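Local structure of putative rRNA methylase (Clostridium thermocellum ATCC 27405, 3EEY) at residues M18-G23 against A41-E46; F99-L104 against I135-Y140; T113-T118 against F147-K152. The protein probably acts as an S-adenosylmethionine-dependent methyltransferase, with ribosomal RNA as its presumed substrate, binding the cofactor in a Rossmann-like fold. All coordinates share one frame; numbering follows the deposited sequence. Where two conformers were deposited one is given.

Interaction 1: residues M18-G23 against A41-E46; sequences MFVKEG and ASLVGE
Val20 holds CG1 anti to its backbone N (chi1 175°), and Leu43 sets CG anti to its own carbonyl carbon, so the two branched chains cross at about a right angle. CG1 of Val20 settles on CB of Leu43 at 4.0 Å, while CB of Val20 lies 4.1 Å from CD1 of Leu43; Leu43 also touches Ile16 and Lys17 of helix 8-19. Glu22 turns CG beside its backbone N, then bends at chi2 and folds past the end of helix 35-44. Its CG lies 3.5 Å from the carbonyl oxygen Leu43 O, and OE2 lies 4.1 Å from CA of Gly45. The contact thus joins the connection from helix 8-19 into strand 25-28 with the end of helix 35-44, the first helix after that strand in the Rossmann-like sheet. One backbone bond fastens the two: Gly23 N donates to Val44 O at 2.8 Å, nearly straight at 166°, in the carbonyl plane and on a lone pair. The same oxygen takes a CA-H...O contact from Glu22 CA at 3.5 Å. Gly45, first to leave the helix, has the positive phi that glycine accepts readily, and its N makes a weak bond to Ala41 O. A carboxylate beside the C-terminal end of a helix is probably not favoured electrostatically, and Glu22 is exposed to solvent.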
loop_
_atom_site.group_PDB
_atom_site.type_symbol
_atom_site.label_atom_id
_atom_site.label_comp_id
_atom_site.label_asym_id
_atom_site.label_seq_id
_atom_site.Cartn_x
_atom_site.Cartn_y
_atom_site.Cartn_z
ATOM N N MET A 18 -7.674 10.553 3.885
ATOM C CA MET A 18 -8.716 9.970 3.014
ATOM C C MET A 18 -10.036 9.720 3.732
ATOM O O MET A 18 -11.106 9.832 3.143
ATOM C CB MET A 18 -8.266 8.613 2.455
ATOM C CG MET A 18 -7.393 8.611 1.201
ATOM S SD MET A 18 -6.770 6.931 0.861
ATOM C CE MET A 18 -8.204 6.143 0.128
ATOM N N PHE A 19 -9.953 9.363 5.007
ATOM C CA PHE A 19 -11.101 8.835 5.734
ATOM C C PHE A 19 -11.693 9.813 6.739
ATOM O O PHE A 19 -12.896 9.808 6.976
ATOM C CB PHE A 19 -10.698 7.550 6.455
ATOM C CG PHE A 19 -10.664 6.339 5.574
ATOM C CD1 PHE A 19 -11.725 5.444 5.579
ATOM C CD2 PHE A 19 -9.571 6.070 4.757
ATOM C CE1 PHE A 19 -11.710 4.312 4.775
ATOM C CE2 PHE A 19 -9.545 4.941 3.946
ATOM C CZ PHE A 19 -10.621 4.059 3.956
ATOM N N VAL A 20 -10.849 10.644 7.337
ATOM C CA VAL A 20 -11.284 11.532 8.408
ATOM C C VAL A 20 -11.765 12.869 7.858
ATOM O O VAL A 20 -11.037 13.549 7.133
ATOM C CB VAL A 20 -10.155 11.746 9.456
ATOM C CG1 VAL A 20 -10.551 12.762 10.518
ATOM C CG2 VAL A 20 -9.808 10.440 10.102
ATOM N N LYS A 21 -13.008 13.216 8.182
ATOM C CA LYS A 21 -13.545 14.541 7.886
ATOM C C LYS A 21 -13.809 15.307 9.185
ATOM O O LYS A 21 -13.609 14.774 10.284
ATOM C CB LYS A 21 -14.799 14.461 6.994
ATOM C CG LYS A 21 -16.009 13.747 7.593
ATOM C CD LYS A 21 -17.221 13.870 6.675
ATOM C CE LYS A 21 -18.470 13.260 7.296
ATOM N NZ LYS A 21 -19.697 13.568 6.499
ATOM N N GLU A 22 -14.241 16.556 9.057
ATOM C CA GLU A 22 -14.458 17.414 10.218
ATOM C C GLU A 22 -15.697 17.019 11.015
ATOM O O GLU A 22 -16.747 16.706 10.441
ATOM C CB GLU A 22 -14.512 18.884 9.801
ATOM C CG GLU A 22 -13.274 19.331 9.033
ATOM C CD GLU A 22 -12.855 20.748 9.349
ATOM O OE1 GLU A 22 -13.738 21.626 9.469
ATOM O OE2 GLU A 22 -11.632 20.984 9.469
ATOM N N GLY A 23 -15.550 17.016 12.339
ATOM C CA GLY A 23 -16.624 16.623 13.244
ATOM C C GLY A 23 -16.565 15.177 13.708
ATOM O O GLY A 23 -17.353 14.770 14.565
ATOM N N ALA A 41 -6.141 16.152 15.421
ATOM C CA ALA A 41 -6.856 17.333 15.903
ATOM C C ALA A 41 -7.127 18.377 14.814
ATOM O O ALA A 41 -8.197 18.989 14.786
ATOM C CB ALA A 41 -6.108 17.956 17.072
ATOM N N SER A 42 -6.166 18.560 13.911
ATOM C CA SER A 42 -6.304 19.528 12.825
ATOM C C SER A 42 -7.287 19.072 11.755
ATOM O O SER A 42 -7.954 19.896 11.129
ATOM C CB SER A 42 -4.948 19.810 12.185
ATOM O OG SER A 42 -4.484 18.668 11.484
ATOM N N LEU A 43 -7.372 17.760 11.545
ATOM C CA LEU A 43 -8.288 17.186 10.555
ATOM C C LEU A 43 -9.733 17.231 11.007
ATOM O O LEU A 43 -10.655 17.296 10.195
ATOM C CB LEU A 43 -7.943 15.722 10.278
ATOM C CG LEU A 43 -6.655 15.339 9.558
ATOM C CD1 LEU A 43 -6.700 13.860 9.342
ATOM C CD2 LEU A 43 -6.482 16.075 8.227
ATOM N N VAL A 44 -9.917 17.188 12.317
ATOM C CA VAL A 44 -11.212 16.925 12.900
ATOM C C VAL A 44 -11.986 18.209 13.241
ATOM O O VAL A 44 -13.215 18.195 13.349
ATOM C CB VAL A 44 -11.051 15.942 14.083
ATOM C CG1 VAL A 44 -11.029 16.647 15.437
ATOM C CG2 VAL A 44 -12.094 14.907 14.020
ATOM N N GLY A 45 -11.260 19.315 13.372
ATOM C CA GLY A 45 -11.871 20.625 13.537
ATOM C C GLY A 45 -12.406 20.908 14.922
ATOM O O GLY A 45 -12.101 20.192 15.874
ATOM N N GLU A 46 -13.211 21.963 15.011
ATOM C CA GLU A 46 -13.752 22.486 16.262
ATOM C C GLU A 46 -14.785 21.555 16.915
ATOM O O GLU A 46 -14.811 21.403 18.140
ATOM C CB GLU A 46 -14.373 23.861 15.992
ATOM C CG GLU A 46 -14.814 24.639 17.223
ATOM C CD GLU A 46 -15.898 25.660 16.910
ATOM O OE1 GLU A 46 -16.693 25.972 17.825
ATOM O OE2 GLU A 46 -15.958 26.142 15.753
#

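Interaction 2: residues F99-L104 against I135-Y140; sequences FNLGYL and ITVVIY. With SAM (S-adenosylmethionine), chain K.
Asn100 can be followed outward from the strand: CB lies 3.7 Å from the amino nitrogen N of SAM, and CG comes near both that nitrogen and Tyr140 CE2. OD1 reaches the Tyr140 ring at CE2, 3.1 Å away, the amide and ring planes 40° apart, and also lies 3.6 Å from the SAM methyl carbon CE. ND2 turns the other way, 3.9 Å from CB of Val138, whose side chain runs alongside. Beneath this, parallel strands pair Phe99 with Val137, Asn100 with Val138 and Leu101 with Ile139. Leu101 N donates to Val138 O in a straight bond (175° at the hydrogen) nearly along the C=O axis, whereas Val138 N reaches Phe99 O from above the carbonyl plane. A water that donates to Phe99 O is also hydrogen-bonded to Thr136 OG1. On the other face, CD1 of Leu101 touches both Val137 CG1 at 3.8 Å and Ile139 CG1 at 3.9 Å. Asn100 O, still in the strand, and Tyr103 O, in the loop beyond it, come to 3.4 and 3.3 Å from SAM CE, a methyl probably polarised by its sulfonium. An Asn-Leu-Gly-Tyr run here, at the C-terminal end of strand 94-101, recalls motif IV of Rossmann-like methyltransferases.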
loop_
_atom_site.group_PDB
_atom_site.type_symbol
_atom_site.label_atom_id
_atom_site.label_comp_id
_atom_site.label_asym_id
_atom_site.label_seq_id
_atom_site.Cartn_x
_atom_site.Cartn_y
_atom_site.Cartn_z
ATOM N N PHE A 99 -2.239 3.630 15.415
ATOM C CA PHE A 99 -1.243 2.937 16.244
ATOM C C PHE A 99 0.144 3.188 15.692
ATOM O O PHE A 99 0.384 3.076 14.481
ATOM C CB PHE A 99 -1.486 1.428 16.254
ATOM C CG PHE A 99 -2.645 1.006 17.088
ATOM C CD1 PHE A 99 -2.464 0.645 18.416
ATOM C CD2 PHE A 99 -3.917 0.960 16.550
ATOM C CE1 PHE A 99 -3.537 0.246 19.185
ATOM C CE2 PHE A 99 -4.997 0.558 17.311
ATOM C CZ PHE A 99 -4.816 0.210 18.626
ATOM N N ASN A 100 1.059 3.521 16.586
ATOM C CA ASN A 100 2.460 3.674 16.241
ATOM C C ASN A 100 3.270 2.835 17.226
ATOM O O ASN A 100 3.449 3.223 18.375
ATOM C CB ASN A 100 2.824 5.154 16.319
ATOM C CG ASN A 100 3.891 5.544 15.340
ATOM O OD1 ASN A 100 5.075 5.366 15.604
ATOM N ND2 ASN A 100 3.483 6.091 14.198
ATOM N N LEU A 101 3.736 1.672 16.783
ATOM C CA LEU A 101 4.240 0.643 17.694
ATOM C C LEU A 101 5.740 0.704 17.943
ATOM O O LEU A 101 6.526 0.716 17.007
ATOM C CB LEU A 101 3.870 -0.752 17.178
ATOM C CG LEU A 101 2.400 -1.085 16.930
ATOM C CD1 LEU A 101 2.292 -2.568 16.613
ATOM C CD2 LEU A 101 1.572 -0.734 18.147
ATOM N N GLY A 102 6.121 0.702 19.218
ATOM C CA GLY A 102 7.524 0.742 19.636
ATOM C C GLY A 102 7.680 1.515 20.933
ATOM O O GLY A 102 6.753 1.564 21.740
ATOM N N TYR A 103 8.848 2.124 21.138
ATOM C CA TYR A 103 9.095 2.966 22.326
ATOM C C TYR A 103 9.004 4.466 22.019
ATOM O O TYR A 103 9.005 4.863 20.851
ATOM C CB TYR A 103 10.456 2.640 22.975
ATOM C CG TYR A 103 11.631 2.604 22.020
ATOM C CD1 TYR A 103 12.215 1.390 21.661
ATOM C CD2 TYR A 103 12.161 3.778 21.475
ATOM C CE1 TYR A 103 13.296 1.342 20.782
ATOM C CE2 TYR A 103 13.239 3.741 20.586
ATOM C CZ TYR A 103 13.806 2.519 20.250
ATOM O OH TYR A 103 14.876 2.466 19.380
ATOM N N LEU A 104 8.945 5.285 23.071
ATOM C CA LEU A 104 8.955 6.750 22.947
ATOM C C LEU A 104 10.314 7.277 22.463
ATOM O O LEU A 104 11.347 6.981 23.078
ATOM C CB LEU A 104 8.566 7.407 24.282
ATOM C CG LEU A 104 8.632 8.933 24.461
ATOM C CD1 LEU A 104 7.700 9.667 23.524
ATOM C CD2 LEU A 104 8.320 9.321 25.897
ATOM N N ILE A 135 -8.202 1.808 10.715
ATOM C CA ILE A 135 -7.124 1.766 11.692
ATOM C C ILE A 135 -5.836 1.714 10.892
ATOM O O ILE A 135 -5.721 0.911 9.970
ATOM C CB ILE A 135 -7.205 0.517 12.607
ATOM C CG1 ILE A 135 -8.487 0.543 13.437
ATOM C CG2 ILE A 135 -5.973 0.419 13.539
ATOM C CD1 ILE A 135 -8.991 -0.823 13.851
ATOM N N THR A 136 -4.879 2.581 11.226
ATOM C CA THR A 136 -3.530 2.453 10.690
ATOM C C THR A 136 -2.571 2.006 11.795
ATOM O O THR A 136 -2.670 2.461 12.926
ATOM C CB THR A 136 -3.027 3.759 10.041
ATOM O OG1 THR A 136 -2.939 4.780 11.036
ATOM C CG2 THR A 136 -3.968 4.208 8.926
ATOM N N VAL A 137 -1.682 1.078 11.463
ATOM C CA VAL A 137 -0.686 0.549 12.398
ATOM C C VAL A 137 0.696 0.660 11.746
ATOM O O VAL A 137 1.000 -0.045 10.781
ATOM C CB VAL A 137 -0.977 -0.938 12.771
ATOM C CG1 VAL A 137 -0.106 -1.395 13.931
ATOM C CG2 VAL A 137 -2.441 -1.146 13.105
ATOM N N VAL A 138 1.523 1.580 12.243
ATOM C CA VAL A 138 2.915 1.640 11.815
ATOM C C VAL A 138 3.714 0.752 12.776
ATOM O O VAL A 138 3.757 1.007 13.973
ATOM C CB VAL A 138 3.465 3.091 11.765
ATOM C CG1 VAL A 138 4.893 3.109 11.242
ATOM C CG2 VAL A 138 2.596 3.962 10.872
ATOM N N ILE A 139 4.309 -0.312 12.251
ATOM C CA ILE A 139 5.028 -1.279 13.069
ATOM C C ILE A 139 6.526 -1.053 12.933
ATOM O O ILE A 139 7.089 -1.200 11.850
ATOM C CB ILE A 139 4.689 -2.748 12.677
ATOM C CG1 ILE A 139 3.186 -3.018 12.805
ATOM C CG2 ILE A 139 5.488 -3.730 13.539
ATOM C CD1 ILE A 139 2.720 -4.334 12.184
ATOM N N TYR A 140 7.163 -0.676 14.036
ATOM C CA TYR A 140 8.618 -0.612 14.113
ATOM C C TYR A 140 9.127 -1.854 14.798
ATOM O O TYR A 140 8.497 -2.373 15.717
ATOM C CB TYR A 140 9.082 0.588 14.910
ATOM C CG TYR A 140 8.714 1.921 14.314
ATOM C CD1 TYR A 140 9.647 2.661 13.595
ATOM C CD2 TYR A 140 7.441 2.463 14.492
ATOM C CE1 TYR A 140 9.315 3.905 13.057
ATOM C CE2 TYR A 140 7.104 3.693 13.958
ATOM C CZ TYR A 140 8.036 4.408 13.240
ATOM O OH TYR A 140 7.699 5.635 12.709
HETATM N N SAM K . 2.728 8.617 17.611
HETATM C CA SAM K . 3.841 8.866 18.580
HETATM C C SAM K . 4.523 10.216 18.342
HETATM O O SAM K . 5.652 10.469 18.777
HETATM O OXT SAM K . 3.940 11.098 17.712
HETATM C CB SAM K . 4.828 7.705 18.572
HETATM C CG SAM K . 4.392 6.562 19.484
HETATM S SD SAM K . 5.775 5.682 20.261
HETATM C CE SAM K . 6.422 4.766 18.834
HETATM C "C5'" SAM K . 4.872 4.421 21.201
HETATM C "C4'" SAM K . 4.151 5.051 22.396
HETATM O "O4'" SAM K . 3.153 4.187 22.906
HETATM C "C3'" SAM K . 5.102 5.367 23.550
HETATM O "O3'" SAM K . 4.914 6.712 23.926
HETATM C "C2'" SAM K . 4.690 4.425 24.663
HETATM O "O2'" SAM K . 4.849 4.985 25.953
HETATM C "C1'" SAM K . 3.225 4.177 24.319
HETATM N N9 SAM K . 2.688 2.917 24.869
HETATM C C8 SAM K . 3.366 1.775 25.228
HETATM N N7 SAM K . 2.465 0.873 25.690
HETATM C C5 SAM K . 1.230 1.430 25.630
HETATM C C6 SAM K . -0.040 0.975 25.970
HETATM N N6 SAM K . -0.241 -0.245 26.463
HETATM N N1 SAM K . -1.116 1.816 25.794
HETATM C C2 SAM K . -0.967 3.091 25.293
HETATM N N3 SAM K . 0.287 3.527 24.950
HETATM C C4 SAM K . 1.363 2.715 25.119
HETATM O O HOH W 1 -0.752 4.961 12.624
#

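Interaction 3: residues T113-T118 against F147-K152; sequences TRPETT and FEEKEK. With SAM (S-adenosylmethionine), chain K.
The Arg114 guanidinium forms a salt bridge with Glu116 OE2 at its edge, 2° out of plane and 2.9 Å from NH1, whereas that oxygen is approached from 34° above the carboxylate plane; Arg114 itself is poorly ordered. A second flat group, the buried Glu149 carboxylate, is gripped at its oxygens. Thr113 OG1 donates to Glu149 OE1 over 2.8 Å, the oxygen offering its syn lone pair; OG1 is equally close to OE2, so the hydroxyl sits across both oxygens. Thr118 OG1 lies 2.8 Å from both Glu149 OE2 and Arg114 O, with one proton to share between them. Glu149 arrives by an extended chain with CG anti to the backbone N (chi1 -180°), crossing both threonines at about right angles. Here two helices that follow neighbouring parallel strands of the Rossmann-like sheet, 115-128 after 94-101 and 148-157 after 133-139, meet by their first turns, with Leu101 touching Thr113, Thr118 and Glu149. The N-terminal end of helix 115-128 would help keep the carboxylate charged, while its burial and the nearby carbonyl oxygen of Thr113 would work against this. Arg114 is the N-cap, its O accepting Thr118 N. Pro115, in the first helical turn, presses its ring obliquely along the other helix: CG lies 3.8 Å from Glu149 CA, and CB lies 3.8 Å from CD of Lys152. That lysine runs on, extended, to a salt bridge with Glu148 OE2 on its anti lone pair, one turn back. Thr113 works in two directions, since OG1 also receives a weak bond from Gly102 N, and its methyl CG2 lies 3.6 Å from C8 of the SAM adenine.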
loop_
_atom_site.group_PDB
_atom_site.type_symbol
_atom_site.label_atom_id
_atom_site.label_comp_id
_atom_site.label_asym_id
_atom_site.label_seq_id
_atom_site.Cartn_x
_atom_site.Cartn_y
_atom_site.Cartn_z
ATOM N N THR A 113 5.407 -0.830 23.545
ATOM C CA THR A 113 4.179 -1.576 23.315
ATOM C C THR A 113 4.452 -3.080 23.362
ATOM O O THR A 113 5.500 -3.553 22.917
ATOM C CB THR A 113 3.497 -1.190 21.965
ATOM O OG1 THR A 113 4.428 -1.319 20.884
ATOM C CG2 THR A 113 2.947 0.233 21.992
ATOM N N ARG A 114 3.506 -3.813 23.934
ATOM C CA ARG A 114 3.597 -5.266 24.104
ATOM C C ARG A 114 2.571 -5.940 23.195
ATOM O O ARG A 114 1.474 -5.408 23.023
ATOM C CB ARG A 114 3.281 -5.639 25.557
ATOM C CG ARG A 114 4.390 -5.383 26.562
ATOM C CD ARG A 114 3.823 -5.417 27.976
ATOM N NE ARG A 114 4.819 -5.814 28.969
ATOM C CZ ARG A 114 4.985 -7.057 29.418
ATOM N NH1 ARG A 114 4.219 -8.045 28.968
ATOM N NH2 ARG A 114 5.920 -7.314 30.324
ATOM N N PRO A 115 2.915 -7.114 22.622
ATOM C CA PRO A 115 2.005 -7.851 21.732
ATOM C C PRO A 115 0.614 -8.079 22.305
ATOM O O PRO A 115 -0.368 -7.792 21.626
ATOM C CB PRO A 115 2.709 -9.197 21.535
ATOM C CG PRO A 115 4.127 -8.935 21.799
ATOM C CD PRO A 115 4.210 -7.810 22.776
ATOM N N GLU A 116 0.551 -8.572 23.544
ATOM C CA GLU A 116 -0.694 -8.897 24.255
ATOM C C GLU A 116 -1.673 -7.728 24.288
ATOM O O GLU A 116 -2.841 -7.875 23.921
ATOM C CB GLU A 116 -0.402 -9.321 25.702
ATOM C CG GLU A 116 0.849 -10.197 25.908
ATOM C CD GLU A 116 2.123 -9.390 26.182
ATOM O OE1 GLU A 116 3.146 -9.659 25.513
ATOM O OE2 GLU A 116 2.104 -8.494 27.057
ATOM N N THR A 117 -1.169 -6.568 24.709
ATOM C CA THR A 117 -1.985 -5.373 24.915
ATOM C C THR A 117 -2.303 -4.680 23.598
ATOM O O THR A 117 -3.370 -4.076 23.450
ATOM C CB THR A 117 -1.326 -4.394 25.932
ATOM O OG1 THR A 117 0.053 -4.198 25.604
ATOM C CG2 THR A 117 -1.390 -4.961 27.343
ATOM N N THR A 118 -1.377 -4.775 22.643
ATOM C CA THR A 118 -1.590 -4.237 21.294
ATOM C C THR A 118 -2.724 -4.981 20.600
ATOM O O THR A 118 -3.639 -4.349 20.065
ATOM C CB THR A 118 -0.313 -4.282 20.432
ATOM O OG1 THR A 118 0.731 -3.542 21.078
ATOM C CG2 THR A 118 -0.570 -3.681 19.053
ATOM N N PHE A 147 11.563 -8.232 17.498
ATOM C CA PHE A 147 10.720 -8.711 16.395
ATOM C C PHE A 147 9.423 -9.400 16.815
ATOM O O PHE A 147 8.578 -9.695 15.973
ATOM C CB PHE A 147 11.514 -9.683 15.526
ATOM C CG PHE A 147 12.735 -9.087 14.885
ATOM C CD1 PHE A 147 12.640 -8.432 13.661
ATOM C CD2 PHE A 147 13.990 -9.204 15.487
ATOM C CE1 PHE A 147 13.765 -7.885 13.056
ATOM C CE2 PHE A 147 15.118 -8.670 14.883
ATOM C CZ PHE A 147 14.999 -8.008 13.666
ATOM N N GLU A 148 9.280 -9.650 18.112
ATOM C CA GLU A 148 8.204 -10.465 18.667
ATOM C C GLU A 148 6.820 -9.826 18.501
ATOM O O GLU A 148 5.840 -10.521 18.233
ATOM C CB GLU A 148 8.508 -10.743 20.149
ATOM C CG GLU A 148 7.514 -11.631 20.904
ATOM C CD GLU A 148 7.448 -11.306 22.400
ATOM O OE1 GLU A 148 8.147 -10.372 22.862
ATOM O OE2 GLU A 148 6.680 -11.984 23.117
ATOM N N GLU A 149 6.757 -8.508 18.670
ATOM C CA GLU A 149 5.518 -7.754 18.512
ATOM C C GLU A 149 5.039 -7.732 17.074
ATOM O O GLU A 149 3.857 -7.974 16.820
ATOM C CB GLU A 149 5.658 -6.325 19.042
ATOM C CG GLU A 149 4.373 -5.525 18.891
ATOM C CD GLU A 149 4.405 -4.210 19.607
ATOM O OE1 GLU A 149 5.425 -3.492 19.523
ATOM O OE2 GLU A 149 3.386 -3.884 20.236
ATOM N N LYS A 150 5.959 -7.458 16.148
ATOM C CA LYS A 150 5.673 -7.503 14.714
ATOM C C LYS A 150 5.061 -8.849 14.318
ATOM O O LYS A 150 3.983 -8.889 13.711
ATOM C CB LYS A 150 6.939 -7.234 13.880
ATOM C CG LYS A 150 6.690 -7.249 12.366
ATOM C CD LYS A 150 7.961 -7.457 11.548
ATOM C CE LYS A 150 8.364 -8.918 11.420
ATOM N NZ LYS A 150 8.104 -9.466 10.054
ATOM N N GLU A 151 5.739 -9.934 14.706
ATOM C CA GLU A 151 5.336 -11.295 14.358
ATOM C C GLU A 151 3.962 -11.669 14.909
ATOM O O GLU A 151 3.125 -12.179 14.172
ATOM C CB GLU A 151 6.400 -12.299 14.823
ATOM C CG GLU A 151 7.708 -12.226 14.048
ATOM C CD GLU A 151 7.620 -12.903 12.694
ATOM O OE1 GLU A 151 7.686 -14.154 12.643
ATOM O OE2 GLU A 151 7.490 -12.181 11.682
ATOM N N LYS A 152 3.721 -11.380 16.185
ATOM C CA LYS A 152 2.445 -11.714 16.807
ATOM C C LYS A 152 1.273 -10.866 16.313
ATOM O O LYS A 152 0.204 -11.417 16.039
ATOM C CB LYS A 152 2.545 -11.689 18.338
ATOM C CG LYS A 152 3.393 -12.810 18.898
ATOM C CD LYS A 152 3.508 -12.758 20.411
ATOM C CE LYS A 152 4.450 -13.851 20.915
ATOM N NZ LYS A 152 4.713 -13.737 22.378
HETATM N N SAM K . 2.728 8.617 17.611
HETATM C CA SAM K . 3.841 8.866 18.580
HETATM C C SAM K . 4.523 10.216 18.342
HETATM O O SAM K . 5.652 10.469 18.777
HETATM O OXT SAM K . 3.940 11.098 17.712
HETATM C CB SAM K . 4.828 7.705 18.572
HETATM C CG SAM K . 4.392 6.562 19.484
HETATM S SD SAM K . 5.775 5.682 20.261
HETATM C CE SAM K . 6.422 4.766 18.834
HETATM C "C5'" SAM K . 4.872 4.421 21.201
HETATM C "C4'" SAM K . 4.151 5.051 22.396
HETATM O "O4'" SAM K . 3.153 4.187 22.906
HETATM C "C3'" SAM K . 5.102 5.367 23.550
HETATM O "O3'" SAM K . 4.914 6.712 23.926
HETATM C "C2'" SAM K . 4.690 4.425 24.663
HETATM O "O2'" SAM K . 4.849 4.985 25.953
HETATM C "C1'" SAM K . 3.225 4.177 24.319
HETATM N N9 SAM K . 2.688 2.917 24.869
HETATM C C8 SAM K . 3.366 1.775 25.228
HETATM N N7 SAM K . 2.465 0.873 25.690
HETATM C C5 SAM K . 1.230 1.430 25.630
HETATM C C6 SAM K . -0.040 0.975 25.970
HETATM N N6 SAM K . -0.241 -0.245 26.463
HETATM N N1 SAM K . -1.116 1.816 25.794
HETATM C C2 SAM K . -0.967 3.091 25.293
HETATM N N3 SAM K . 0.287 3.527 24.950
HETATM C C4 SAM K . 1.363 2.715 25.119
#

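In the fold
Interaction 1 closes along the chain before the other two open, whereas interactions 2 and 3 cross. These two have centres about 10 Å apart and touch: Leu101 packs on Thr118, and Gly102 O probably accepts a bond from Thr113 N. Strands 94-101 and 133-139 of interaction 2 lead into helices 115-128 and 148-157 of interaction 3, and both contacts reach SAM, through segment 99-104 and Thr113, as part of its pocket wall. Interaction 1, centred about 21 Å from interaction 2 and 29 Å from interaction 3, lies across the chain's centre from the latter; it joins the ends of helices 8-19 and 35-44, with its Ser42 side chain about 13 Å from SAM.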